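Local coordinates for protein nucleoside diphosphate kinase (Aquifex aeolicus, PDB 3ZTP) that probably transfers the gamma phosphate of ATP to nucleoside diphosphates by a ping-pong mechanism through a phosphohistidine intermediate, and works as a homotetramer with magnesium as cofactor, at residues Val10-Met15 / Val64-Ser69; Lys35-Phe40 / Pro71-Val76; Asn104-Gln109 / Lys116-Ala121. All coordinates share one frame; numbering follows the deposited sequence. Where two conformers were deposited one is given.

Contact 1 (Val10-Met15 / Val64-Ser69); sequences VKPDAM and VEFMSS. With SO4 (sulfate ion), chain D.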
loop_
_atom_site.group_PDB
_atom_site.type_symbol
_atom_site.label_atom_id
_atom_site.label_comp_id
_atom_site.label_asym_id
_atom_site.label_seq_id
_atom_site.Cartn_x
_atom_site.Cartn_y
_atom_site.Cartn_z
ATOM N N VAL A 10 10.463 11.464 9.348
ATOM C CA VAL A 10 10.123 12.466 10.363
ATOM C C VAL A 10 9.624 11.703 11.570
ATOM O O VAL A 10 8.646 10.940 11.470
ATOM C CB VAL A 10 9.094 13.463 9.832
ATOM C CG1 VAL A 10 8.686 14.473 10.905
ATOM C CG2 VAL A 10 9.649 14.165 8.594
ATOM N N LYS A 11 10.326 11.849 12.684
ATOM C CA LYS A 11 10.136 11.012 13.857
ATOM C C LYS A 11 8.976 11.525 14.709
ATOM O O LYS A 11 8.473 12.639 14.519
ATOM C CB LYS A 11 11.431 10.955 14.671
ATOM C CG LYS A 11 12.622 10.432 13.917
ATOM C CD LYS A 11 13.863 10.315 14.801
ATOM C CE LYS A 11 15.014 9.596 14.136
ATOM N NZ LYS A 11 16.236 9.585 14.954
ATOM N N PRO A 12 8.520 10.711 15.665
ATOM C CA PRO A 12 7.310 11.111 16.382
ATOM C C PRO A 12 7.438 12.414 17.175
ATOM O O PRO A 12 6.416 13.080 17.415
ATOM C CB PRO A 12 7.015 9.903 17.288
ATOM C CG PRO A 12 7.596 8.765 16.561
ATOM C CD PRO A 12 8.879 9.310 15.961
ATOM N N ASP A 13 8.642 12.764 17.624
ATOM C CA ASP A 13 8.821 14.044 18.309
ATOM C C ASP A 13 8.474 15.222 17.400
ATOM O O ASP A 13 7.747 16.131 17.813
ATOM C CB ASP A 13 10.218 14.188 18.906
ATOM C CG ASP A 13 11.339 14.033 17.885
ATOM O OD1 ASP A 13 11.193 13.283 16.894
ATOM O OD2 ASP A 13 12.396 14.667 18.096
ATOM N N ALA A 14 9.005 15.225 16.187
ATOM C CA ALA A 14 8.730 16.306 15.252
ATOM C C ALA A 14 7.288 16.261 14.778
ATOM O O ALA A 14 6.680 17.306 14.532
ATOM C CB ALA A 14 9.711 16.236 14.067
ATOM N N MET A 15 6.731 15.065 14.647
ATOM C CA MET A 15 5.325 14.914 14.297
ATOM C C MET A 15 4.459 15.602 15.340
ATOM O O MET A 15 3.608 16.424 15.000
ATOM C CB MET A 15 4.960 13.434 14.159
ATOM C CG MET A 15 5.686 12.776 13.016
ATOM S SD MET A 15 5.117 13.309 11.380
ATOM C CE MET A 15 3.606 12.316 11.443
ATOM N N VAL A 64 13.728 1.652 19.442
ATOM C CA VAL A 64 12.653 0.879 18.859
ATOM C C VAL A 64 11.317 1.314 19.435
ATOM O O VAL A 64 10.348 1.487 18.692
ATOM C CB VAL A 64 12.880 -0.600 19.094
ATOM C CG1 VAL A 64 11.608 -1.413 18.817
ATOM C CG2 VAL A 64 14.047 -1.069 18.240
ATOM N N GLU A 65 11.246 1.496 20.751
ATOM C CA GLU A 65 10.006 1.943 21.380
ATOM C C GLU A 65 9.596 3.328 20.850
ATOM O O GLU A 65 8.451 3.551 20.470
ATOM C CB GLU A 65 10.152 2.000 22.914
ATOM C CG GLU A 65 8.910 2.545 23.603
ATOM C CD GLU A 65 9.031 2.627 25.117
ATOM O OE1 GLU A 65 10.103 3.032 25.612
ATOM O OE2 GLU A 65 8.035 2.308 25.808
ATOM N N PHE A 66 10.552 4.253 20.813
ATOM C CA PHE A 66 10.275 5.606 20.345
ATOM C C PHE A 66 9.755 5.597 18.910
ATOM O O PHE A 66 8.751 6.234 18.587
ATOM C CB PHE A 66 11.554 6.436 20.454
ATOM C CG PHE A 66 11.462 7.806 19.834
ATOM C CD1 PHE A 66 10.430 8.674 20.162
ATOM C CD2 PHE A 66 12.432 8.229 18.951
ATOM C CE1 PHE A 66 10.374 9.946 19.593
ATOM C CE2 PHE A 66 12.387 9.502 18.409
ATOM C CZ PHE A 66 11.361 10.337 18.711
ATOM N N MET A 67 10.449 4.871 18.050
ATOM C CA MET A 67 10.113 4.873 16.637
ATOM C C MET A 67 8.824 4.129 16.296
ATOM O O MET A 67 8.319 4.238 15.169
ATOM C CB MET A 67 11.302 4.384 15.794
ATOM C CG MET A 67 12.445 5.404 15.745
ATOM S SD MET A 67 11.978 6.999 15.019
ATOM C CE MET A 67 11.727 6.511 13.304
ATOM N N SER A 68 8.309 3.376 17.261
ATOM C CA SER A 68 7.028 2.689 17.120
ATOM C C SER A 68 5.963 3.305 18.025
ATOM O O SER A 68 4.892 2.721 18.176
ATOM C CB SER A 68 7.172 1.182 17.406
ATOM O OG SER A 68 7.691 0.910 18.700
ATOM N N SER A 69 6.230 4.468 18.620
ATOM C CA SER A 69 5.344 5.062 19.629
ATOM C C SER A 69 4.222 5.901 19.060
ATOM O O SER A 69 3.318 6.303 19.773
ATOM C CB SER A 69 6.143 5.912 20.627
ATOM O OG SER A 69 6.670 7.064 20.001
HETATM S S SO4 D . 18.209 7.562 13.393
HETATM O O1 SO4 D . 18.457 8.981 13.169
HETATM O O2 SO4 D . 19.063 6.780 12.501
HETATM O O3 SO4 D . 18.560 7.148 14.750
HETATM O O4 SO4 D . 16.817 7.263 13.198
#

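Contact 2 (Lys35-Phe40 / Pro71-Val76); sequences KALKMF and PVVAAV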
loop_
_atom_site.group_PDB
_atom_site.type_symbol
_atom_site.label_atom_id
_atom_site.label_comp_id
_atom_site.label_asym_id
_atom_site.label_seq_id
_atom_site.Cartn_x
_atom_site.Cartn_y
_atom_site.Cartn_z
ATOM N N LYS A 35 10.117 11.733 -4.240
ATOM C CA LYS A 35 9.751 10.609 -5.114
ATOM C C LYS A 35 8.766 9.636 -4.478
ATOM O O LYS A 35 8.172 8.799 -5.171
ATOM C CB LYS A 35 10.997 9.857 -5.554
ATOM C CG LYS A 35 11.994 10.690 -6.354
ATOM C CD LYS A 35 11.429 11.147 -7.647
ATOM C CE LYS A 35 11.031 9.963 -8.510
ATOM N NZ LYS A 35 10.535 10.393 -9.857
ATOM N N ALA A 36 8.647 9.672 -3.160
ATOM C CA ALA A 36 7.675 8.836 -2.463
ATOM C C ALA A 36 7.435 9.477 -1.109
ATOM O O ALA A 36 8.314 10.168 -0.559
ATOM C CB ALA A 36 8.188 7.397 -2.296
ATOM N N LEU A 37 6.254 9.273 -0.567
ATOM C CA LEU A 37 5.865 9.900 0.691
ATOM C C LEU A 37 4.741 9.136 1.290
ATOM O O LEU A 37 3.763 8.855 0.602
ATOM C CB LEU A 37 5.413 11.357 0.421
ATOM C CG LEU A 37 4.991 12.178 1.631
ATOM C CD1 LEU A 37 6.136 12.569 2.458
ATOM C CD2 LEU A 37 4.251 13.420 1.165
ATOM N N LYS A 38 4.828 8.816 2.566
ATOM C CA LYS A 38 3.649 8.324 3.249
ATOM C C LYS A 38 3.815 8.345 4.742
ATOM O O LYS A 38 4.914 8.366 5.273
ATOM C CB LYS A 38 3.291 6.911 2.800
ATOM C CG LYS A 38 4.184 5.837 3.404
ATOM C CD LYS A 38 3.962 4.479 2.725
ATOM C CE LYS A 38 5.046 3.488 3.083
ATOM N NZ LYS A 38 4.791 2.212 2.346
ATOM N N MET A 39 2.662 8.362 5.391
ATOM C CA MET A 39 2.511 8.227 6.839
ATOM C C MET A 39 2.187 6.779 7.156
ATOM O O MET A 39 1.328 6.186 6.516
ATOM C CB MET A 39 1.388 9.138 7.325
ATOM C CG MET A 39 1.127 9.001 8.795
ATOM S SD MET A 39 -0.094 10.202 9.370
ATOM C CE MET A 39 0.805 11.675 9.180
ATOM N N PHE A 40 2.871 6.205 8.138
ATOM C CA PHE A 40 2.649 4.838 8.545
ATOM C C PHE A 40 3.050 4.724 10.006
ATOM O O PHE A 40 3.538 5.692 10.605
ATOM C CB PHE A 40 3.443 3.857 7.653
ATOM C CG PHE A 40 4.914 3.974 7.814
ATOM C CD1 PHE A 40 5.609 4.979 7.169
ATOM C CD2 PHE A 40 5.614 3.108 8.667
ATOM C CE1 PHE A 40 6.983 5.135 7.358
ATOM C CE2 PHE A 40 7.002 3.245 8.822
ATOM C CZ PHE A 40 7.664 4.272 8.177
ATOM N N PRO A 71 2.679 7.502 14.814
ATOM C CA PRO A 71 2.965 7.496 13.379
ATOM C C PRO A 71 4.191 8.334 13.005
ATOM O O PRO A 71 4.576 9.298 13.709
ATOM C CB PRO A 71 1.709 8.090 12.745
ATOM C CG PRO A 71 0.807 8.508 13.856
ATOM C CD PRO A 71 1.363 8.058 15.160
ATOM N N VAL A 72 4.804 7.969 11.886
ATOM C CA VAL A 72 5.908 8.699 11.297
ATOM C C VAL A 72 5.602 8.947 9.846
ATOM O O VAL A 72 4.659 8.371 9.287
ATOM C CB VAL A 72 7.249 7.934 11.429
ATOM C CG1 VAL A 72 7.655 7.786 12.900
ATOM C CG2 VAL A 72 7.192 6.541 10.819
ATOM N N VAL A 73 6.384 9.810 9.221
ATOM C CA VAL A 73 6.270 10.047 7.786
ATOM C C VAL A 73 7.618 9.850 7.157
ATOM O O VAL A 73 8.614 10.455 7.557
ATOM C CB VAL A 73 5.762 11.463 7.482
ATOM C CG1 VAL A 73 5.899 11.780 5.996
ATOM C CG2 VAL A 73 4.300 11.598 7.938
ATOM N N ALA A 74 7.674 9.012 6.136
ATOM C CA ALA A 74 8.892 8.814 5.363
ATOM C C ALA A 74 8.761 9.418 3.974
ATOM O O ALA A 74 7.657 9.499 3.417
ATOM C CB ALA A 74 9.209 7.312 5.239
ATOM N N ALA A 75 9.904 9.847 3.420
ATOM C CA ALA A 75 9.978 10.364 2.060
ATOM C C ALA A 75 11.252 9.912 1.407
ATOM O O ALA A 75 12.290 9.784 2.077
ATOM C CB ALA A 75 9.931 11.884 2.060
ATOM N N VAL A 76 11.178 9.645 0.113
ATOM C CA VAL A 76 12.370 9.441 -0.672
ATOM C C VAL A 76 12.680 10.776 -1.339
ATOM O O VAL A 76 11.824 11.353 -2.010
ATOM C CB VAL A 76 12.164 8.358 -1.751
ATOM C CG1 VAL A 76 13.399 8.256 -2.645
ATOM C CG2 VAL A 76 11.846 7.021 -1.101
#

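Contact 3 (Asn104-Gln109 / Lys116-Ala121); sequences NSIRAQ and KNAIHA. With SO4 (sulfate ion), chain D.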
loop_
_atom_site.group_PDB
_atom_site.type_symbol
_atom_site.label_atom_id
_atom_site.label_comp_id
_atom_site.label_asym_id
_atom_site.label_seq_id
_atom_site.Cartn_x
_atom_site.Cartn_y
_atom_site.Cartn_z
ATOM N N ASN A 104 20.027 26.688 11.574
ATOM C CA ASN A 104 18.887 26.481 10.704
ATOM C C ASN A 104 18.784 25.048 10.208
ATOM O O ASN A 104 18.003 24.765 9.314
ATOM C CB ASN A 104 18.916 27.441 9.497
ATOM C CG ASN A 104 17.570 27.600 8.841
ATOM O OD1 ASN A 104 16.532 27.555 9.501
ATOM N ND2 ASN A 104 17.571 27.676 7.516
ATOM N N SER A 105 19.550 24.134 10.790
ATOM C CA SER A 105 19.400 22.732 10.444
ATOM C C SER A 105 18.101 22.175 10.990
ATOM O O SER A 105 17.521 22.698 11.933
ATOM C CB SER A 105 20.580 21.925 10.942
ATOM O OG SER A 105 20.662 21.881 12.360
ATOM N N ILE A 106 17.637 21.083 10.400
ATOM C CA ILE A 106 16.385 20.497 10.853
ATOM C C ILE A 106 16.471 20.146 12.345
ATOM O O ILE A 106 15.534 20.399 13.098
ATOM C CB ILE A 106 16.002 19.239 10.031
ATOM C CG1 ILE A 106 15.841 19.551 8.539
ATOM C CG2 ILE A 106 14.763 18.598 10.606
ATOM C CD1 ILE A 106 14.821 20.594 8.240
ATOM N N ARG A 107 17.576 19.535 12.776
ATOM C CA ARG A 107 17.689 19.117 14.173
ATOM C C ARG A 107 17.806 20.300 15.109
ATOM O O ARG A 107 17.273 20.286 16.216
ATOM C CB ARG A 107 18.820 18.096 14.369
ATOM C CG ARG A 107 18.451 16.784 13.695
ATOM C CD ARG A 107 19.530 15.783 13.720
ATOM N NE ARG A 107 19.070 14.484 13.280
ATOM C CZ ARG A 107 19.864 13.573 12.751
ATOM N NH1 ARG A 107 21.132 13.834 12.522
ATOM N NH2 ARG A 107 19.401 12.381 12.441
ATOM N N ALA A 108 18.479 21.363 14.679
ATOM C CA ALA A 108 18.531 22.568 15.489
ATOM C C ALA A 108 17.144 23.163 15.649
ATOM O O ALA A 108 16.782 23.632 16.737
ATOM C CB ALA A 108 19.475 23.576 14.897
ATOM N N GLN A 109 16.375 23.185 14.574
ATOM C CA GLN A 109 15.063 23.827 14.583
ATOM C C GLN A 109 14.004 23.035 15.311
ATOM O O GLN A 109 13.159 23.612 15.993
ATOM C CB GLN A 109 14.606 24.080 13.151
ATOM C CG GLN A 109 15.450 25.150 12.484
ATOM C CD GLN A 109 15.046 26.553 12.921
ATOM O OE1 GLN A 109 15.889 27.370 13.371
ATOM N NE2 GLN A 109 13.758 26.852 12.771
ATOM N N LYS A 116 15.617 12.127 20.706
ATOM C CA LYS A 116 14.475 12.771 20.079
ATOM C C LYS A 116 15.003 13.916 19.250
ATOM O O LYS A 116 15.043 15.077 19.689
ATOM C CB LYS A 116 13.457 13.250 21.120
ATOM C CG LYS A 116 12.811 12.073 21.855
ATOM C CD LYS A 116 11.681 12.515 22.760
ATOM C CE LYS A 116 10.930 11.301 23.308
ATOM N NZ LYS A 116 9.548 11.641 23.742
ATOM N N ASN A 117 15.462 13.555 18.054
ATOM C CA ASN A 117 16.177 14.489 17.193
ATOM C C ASN A 117 15.496 14.699 15.850
ATOM O O ASN A 117 16.164 14.918 14.835
ATOM C CB ASN A 117 17.640 14.082 17.001
ATOM C CG ASN A 117 17.801 12.779 16.281
ATOM O OD1 ASN A 117 16.838 12.099 15.963
ATOM N ND2 ASN A 117 19.051 12.411 16.041
ATOM N N ALA A 118 14.173 14.619 15.860
ATOM C CA ALA A 118 13.283 15.071 14.778
ATOM C C ALA A 118 13.235 14.223 13.532
ATOM O O ALA A 118 12.171 14.096 12.936
ATOM C CB ALA A 118 13.562 16.540 14.396
ATOM N N ILE A 119 14.371 13.713 13.081
ATOM C CA ILE A 119 14.458 13.175 11.733
ATOM C C ILE A 119 15.589 12.166 11.632
ATOM O O ILE A 119 16.623 12.288 12.283
ATOM C CB ILE A 119 14.632 14.332 10.694
ATOM C CG1 ILE A 119 14.518 13.854 9.247
ATOM C CG2 ILE A 119 15.950 15.109 10.940
ATOM C CD1 ILE A 119 14.306 15.002 8.271
ATOM N N HIS A 120 15.340 11.147 10.816
ATOM C CA HIS A 120 16.301 10.157 10.370
ATOM C C HIS A 120 16.641 10.443 8.906
ATOM O O HIS A 120 15.736 10.747 8.123
ATOM C CB HIS A 120 15.664 8.760 10.409
ATOM C CG HIS A 120 16.472 7.725 9.698
ATOM N ND1 HIS A 120 17.467 7.016 10.323
ATOM C CD2 HIS A 120 16.464 7.317 8.411
ATOM C CE1 HIS A 120 18.031 6.197 9.452
ATOM N NE2 HIS A 120 17.439 6.362 8.288
ATOM N N ALA A 121 17.899 10.289 8.517
ATOM C CA ALA A 121 18.258 10.216 7.100
ATOM C C ALA A 121 19.256 9.107 6.873
ATOM O O ALA A 121 20.101 8.833 7.732
ATOM C CB ALA A 121 18.835 11.535 6.597
HETATM S S SO4 D . 18.209 7.562 13.393
HETATM O O1 SO4 D . 18.457 8.981 13.169
HETATM O O2 SO4 D . 19.063 6.780 12.501
HETATM O O3 SO4 D . 18.560 7.148 14.750
HETATM O O4 SO4 D . 16.817 7.263 13.198
HETATM O O HOH W 1 19.730 9.691 10.962
#

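Contact 1 (Val10-Met15 / Val64-Ser69)
At the predicted ATP site, K11 and P12 meet F66 and M67, so the start of helix 12-17 packs on the C-terminal part of helix 60-67. P12 CD sits over one face of the F66 ring, displaced toward its rim. It lies 4.2 Å from the centre of the F66 ring, a CH-pi contact. D13 comes to the edge of the same ring, with D13 OD1 3.5 Å from F66 CZ. The carboxylate and ring planes are turned 71° apart. D13 OD2 accepts from the backbone of A118.

K11 is the N-cap residue of helix 12-17, where strand 3-10 gives way to the helix. Its extended chain runs past M67, with K11 CG 3.7 Å from M67 SD. The M67 chain bends at chi2 (-61°), which places SD against K11 CG and CD. K11 NZ is hydrogen-bonded to N117 OD1 and makes weak hydrogen bonds to the sulfate, at 2.9 Å to O1 and 3.0 Å to O4. An alanine in place of K11 would probably leave N117 OD1 and the sulfate without this positive partner and open a gap beside M67 SD. F66 O accepts from S69 OG at 2.6 Å, and S69 OG lies against P12 CB.

Contact 2 (Lys35-Phe40 / Pro71-Val76)
F40 and V72 face each other at one end of a pair of antiparallel strands. The V72 side chain reaches over a face of the F40 ring, and V72 CG2 lies 3.8 Å from the ring centre, 23° off the normal. This is a CH-pi contact. A74 meets the ring differently: A74 CB lies at its edge, near the plane, 3.8 Å from F40 CE1. F40, V72 and A74 share a sheet face with A36, K38 and V76.

The other face carries L37, M39, V73 and A75. L37 and V73 cross at a slant, with L37 CD1 3.6 Å from V73 CG1. M39 is extended through CG and SD and bends at chi3 (-68°). Its CE then lies 3.7 Å from V73 CG2. M39 also runs beside P71, the two side chains pointing the same way.

The backbones hold this register. K38 pairs with A74, and F40 with V72, as hydrogen-bonded pairs. K38 N donates to A74 O at 3.0 Å, and V72 N to F40 O at 2.9 Å. L37 with A75 and M39 with V73 are non-hydrogen-bonded pairs.

Strand 72-78 lies between strands 33-40 and 3-10 in the antiparallel sheet, order 2-3-1-4, of the ferredoxin-like fold of NDP kinases. Helix 125-135 packs on the F40 and A74 face, and M15 of helix 12-17 on M39 and V73. Strand 33-40 is outermost within the chain, but L37 and M39 make backbone hydrogen bonds to a second subunit, and L139 of a third subunit packs on K38 and F40.

Contact 3 (Asn104-Gln109 / Lys116-Ala121)
The backbones of R107 and N117 come closest here, 5.7 Å between their CA atoms, where the first turn of helix 106-110 passes the loop that leads into strand 119-121. The R107 chain is extended from CG to NE and lies alongside N117, pointing the same way. The guanidinium and amide planes are 14° apart, and N117 ND2 sits 3.2 Å above the guanidinium plane, toward its rim. N117 ND2 is hydrogen-bonded to T93 O, and N117 OD1 to K11 NZ. R107 NH2 donates to I119 O at 2.8 Å. R107 NE adds weak bonds to I119 O and N117 O. I106 CG2 lies 3.7 Å from I119 CG2, the two side chains crossing at about a right angle.

R107 NH2 also donates to a water, 3.1 Å away, which donates to sulfate O1. H120 ND1 donates to sulfate O2 at 2.7 Å. R107 and N117 are predicted to bind ATP, and H120 is the predicted phosphohistidine residue, so the sulfate probably marks a phosphate position. H120 NE2 is hydrogen-bonded to E131 OE1. Helix 95-101 touches R107 and N117, helix 82-90 packs on R107 and I119, and helix 20-29 on I106 and I119.

All three contacts belong to one compact fold and are arranged round its antiparallel sheet. Contact 2 joins strands 33-40 and 72-78. Contact 3 includes strand 119-121 at the other border, about 16 Å away between centres and without touching contact 2. Contact 1 has its centre about 13 Å from each of theirs and touches both. V10 N probably bonds to V73 O of contact 2. Along the chain, contacts 1 and 2 interleave, and contact 3 follows both. Contacts 1 and 3 share the sulfate, so the predicted ATP site is built from distant parts of the sequence, while contact 2 meets two neighbouring subunits of the tetramer.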